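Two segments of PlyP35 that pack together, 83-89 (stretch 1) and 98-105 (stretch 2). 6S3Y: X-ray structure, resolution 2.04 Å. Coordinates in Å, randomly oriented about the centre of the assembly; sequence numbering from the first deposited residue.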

# COMPACT_ATOMS: atom_id res chain seq x y z
N ASN A 83 -4.17 7.82 5.37
CA ASN A 83 -4.85 6.70 6.07
C ASN A 83 -4.10 5.41 5.74
O ASN A 83 -4.28 4.87 4.63
CB ASN A 83 -6.33 6.67 5.68
CG ASN A 83 -7.06 5.51 6.30
OD1 ASN A 83 -7.16 5.42 7.51
ND2 ASN A 83 -7.56 4.59 5.49
N ALA A 84 -3.24 4.97 6.64
CA ALA A 84 -2.39 3.77 6.46
C ALA A 84 -3.26 2.50 6.45
O ALA A 84 -4.05 2.33 7.35
CB ALA A 84 -1.31 3.73 7.51
N HIS A 85 -3.02 1.64 5.47
CA HIS A 85 -3.57 0.25 5.39
C HIS A 85 -2.86 -0.45 4.25
O HIS A 85 -2.18 0.23 3.44
CB HIS A 85 -5.10 0.22 5.23
CG HIS A 85 -5.59 0.44 3.84
ND1 HIS A 85 -6.17 1.64 3.45
CD2 HIS A 85 -5.60 -0.35 2.73
CE1 HIS A 85 -6.55 1.56 2.19
NE2 HIS A 85 -6.20 0.36 1.73
N ALA A 86 -2.97 -1.76 4.19
CA ALA A 86 -2.38 -2.57 3.10
C ALA A 86 -3.50 -3.35 2.42
O ALA A 86 -4.71 -3.12 2.73
CB ALA A 86 -1.29 -3.43 3.67
N PHE A 87 -3.13 -4.28 1.55
CA PHE A 87 -4.06 -5.14 0.81
C PHE A 87 -3.45 -6.53 0.73
O PHE A 87 -2.20 -6.63 0.74
CB PHE A 87 -4.29 -4.64 -0.61
CG PHE A 87 -5.25 -3.48 -0.77
CD1 PHE A 87 -6.54 -3.56 -0.30
CD2 PHE A 87 -4.86 -2.35 -1.47
CE1 PHE A 87 -7.43 -2.53 -0.49
CE2 PHE A 87 -5.76 -1.31 -1.67
CZ PHE A 87 -7.04 -1.39 -1.18
N CYS A 88 -4.30 -7.56 0.58
CA CYS A 88 -3.88 -8.84 -0.04
C CYS A 88 -4.87 -9.17 -1.15
O CYS A 88 -6.06 -8.72 -1.10
CB CYS A 88 -3.75 -9.96 0.98
SG CYS A 88 -5.25 -10.23 1.95
N TRP A 89 -4.40 -9.92 -2.15
CA TRP A 89 -5.17 -10.19 -3.38
C TRP A 89 -5.27 -11.70 -3.61
O TRP A 89 -4.30 -12.41 -3.31
CB TRP A 89 -4.48 -9.53 -4.57
CG TRP A 89 -4.53 -8.02 -4.59
CD1 TRP A 89 -5.40 -7.24 -5.27
CD2 TRP A 89 -3.57 -7.12 -4.00
NE1 TRP A 89 -5.07 -5.93 -5.13
CE2 TRP A 89 -3.95 -5.82 -4.36
CE3 TRP A 89 -2.42 -7.29 -3.20
CZ2 TRP A 89 -3.25 -4.68 -3.95
CZ3 TRP A 89 -1.72 -6.17 -2.80
CH2 TRP A 89 -2.13 -4.89 -3.17
N ASP A 98 -10.59 -10.40 -6.17
CA ASP A 98 -10.98 -10.44 -4.75
C ASP A 98 -9.77 -9.93 -3.95
O ASP A 98 -8.68 -10.53 -4.04
CB ASP A 98 -11.45 -11.85 -4.40
CG ASP A 98 -12.28 -11.95 -3.14
OD1 ASP A 98 -12.58 -10.91 -2.54
OD2 ASP A 98 -12.58 -13.08 -2.74
N PHE A 99 -9.93 -8.80 -3.26
CA PHE A 99 -8.85 -8.23 -2.43
C PHE A 99 -9.45 -7.84 -1.09
O PHE A 99 -10.64 -7.53 -1.03
CB PHE A 99 -8.15 -7.09 -3.18
CG PHE A 99 -9.01 -5.89 -3.48
CD1 PHE A 99 -9.21 -4.89 -2.53
CD2 PHE A 99 -9.65 -5.75 -4.70
CE1 PHE A 99 -9.97 -3.77 -2.84
CE2 PHE A 99 -10.44 -4.66 -4.99
CZ PHE A 99 -10.58 -3.65 -4.07
N ILE A 100 -8.61 -7.86 -0.06
CA ILE A 100 -8.99 -7.54 1.35
C ILE A 100 -8.14 -6.37 1.81
O ILE A 100 -6.91 -6.43 1.66
CB ILE A 100 -8.82 -8.78 2.24
CG1 ILE A 100 -9.65 -9.98 1.71
CG2 ILE A 100 -9.14 -8.45 3.68
CD1 ILE A 100 -9.31 -11.30 2.39
N ASN A 101 -8.80 -5.35 2.36
CA ASN A 101 -8.17 -4.21 3.07
C ASN A 101 -7.63 -4.75 4.40
O ASN A 101 -8.45 -5.18 5.22
CB ASN A 101 -9.18 -3.07 3.25
CG ASN A 101 -8.58 -1.86 3.93
OD1 ASN A 101 -7.89 -2.02 4.93
ND2 ASN A 101 -8.82 -0.65 3.42
N LEU A 102 -6.30 -4.79 4.58
CA LEU A 102 -5.67 -5.17 5.86
C LEU A 102 -5.38 -3.90 6.68
O LEU A 102 -4.61 -3.03 6.22
CB LEU A 102 -4.40 -5.96 5.57
CG LEU A 102 -4.61 -7.25 4.77
CD1 LEU A 102 -3.29 -7.94 4.47
CD2 LEU A 102 -5.51 -8.21 5.53
N LYS A 103 -5.95 -3.82 7.88
CA LYS A 103 -5.80 -2.66 8.80
C LYS A 103 -4.32 -2.47 9.12
O LYS A 103 -3.57 -3.48 9.21
CB LYS A 103 -6.64 -2.86 10.07
CG LYS A 103 -7.55 -1.72 10.43
CD LYS A 103 -8.10 -1.77 11.87
CE LYS A 103 -9.08 -0.64 12.07
NZ LYS A 103 -8.43 0.69 12.07
N ARG A 104 -3.88 -1.22 9.27
CA ARG A 104 -2.51 -0.95 9.79
C ARG A 104 -2.32 -1.78 11.06
O ARG A 104 -3.24 -1.81 11.85
CB ARG A 104 -2.29 0.54 10.03
CG ARG A 104 -3.27 1.16 11.01
CD ARG A 104 -3.16 2.68 10.86
NE ARG A 104 -3.12 3.33 12.19
CZ ARG A 104 -4.14 3.89 12.76
NH1 ARG A 104 -5.30 3.99 12.11
NH2 ARG A 104 -3.99 4.42 13.95
N GLY A 105 -1.18 -2.43 11.21
CA GLY A 105 -0.86 -3.25 12.40
C GLY A 105 -1.48 -4.63 12.37
O GLY A 105 -1.25 -5.38 13.32
O HOH W 1 -5.94 0.66 8.89

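What fixes the side chains in register? Strands 85-89 and 99-103 run antiparallel, and two hydrogen-bonded pairs clamp them. Ala86 N donates to Leu102 O (2.9 Å) and Leu102 N to Ala86 O (3.0 Å); Cys88 N donates to Ile100 O (3.0 Å) and Ile100 N to Cys88 O (2.9 Å). Side chains of paired residues therefore leave the sheet on the same face: Ala86, Cys88, Ile100 and Leu102 on one, Phe87, Trp89, Phe99 and Asn101 on the other.

How do the aromatic rotamers fit together? Phe87 and Trp89 are both m, with chi1 of -79° and -70°, whereas Phe99 is p at 64°. This combination places the Phe99 ring beside Phe87 in an offset edge-to-face pair, the edge of Phe99 toward the face of Phe87, with centroids 5.2 Å apart and planes at 83°. Phe87 CE1 lies 3.6 Å from Phe99 CD1. Trp89 meets its partner nearer the backbone, Trp89 CD1 lying 3.5 Å from Phe99 CB, and its five-membered ring is oblique to the Phe99 ring.

What do the smaller side chains do on the other face? Cys88, with chi1 p at 56°, sets SG 3.9 Å from Ile100 CB and equally 3.9 Å from Leu102 CD1, so one sulfur touches two neighbours. Leu102 is mt, and both its methyl groups lie near the sulfur, CD1 3.9 Å and CD2 4.1 Å from Cys88 SG, while Leu102 CB sits 4.4 Å from Ala86 CB.

How does the contact continue beyond the regular pairing? A water bridges the backbones, donating to Ala84 O (3.0 Å) and accepting from Arg104 N (2.8 Å). Arg104, chi1 p and chi2 t, lays its aliphatic portion against Ala84, with CD 4.0 Å from Ala84 CB; its NE is hydrogen-bonded elsewhere in the structure.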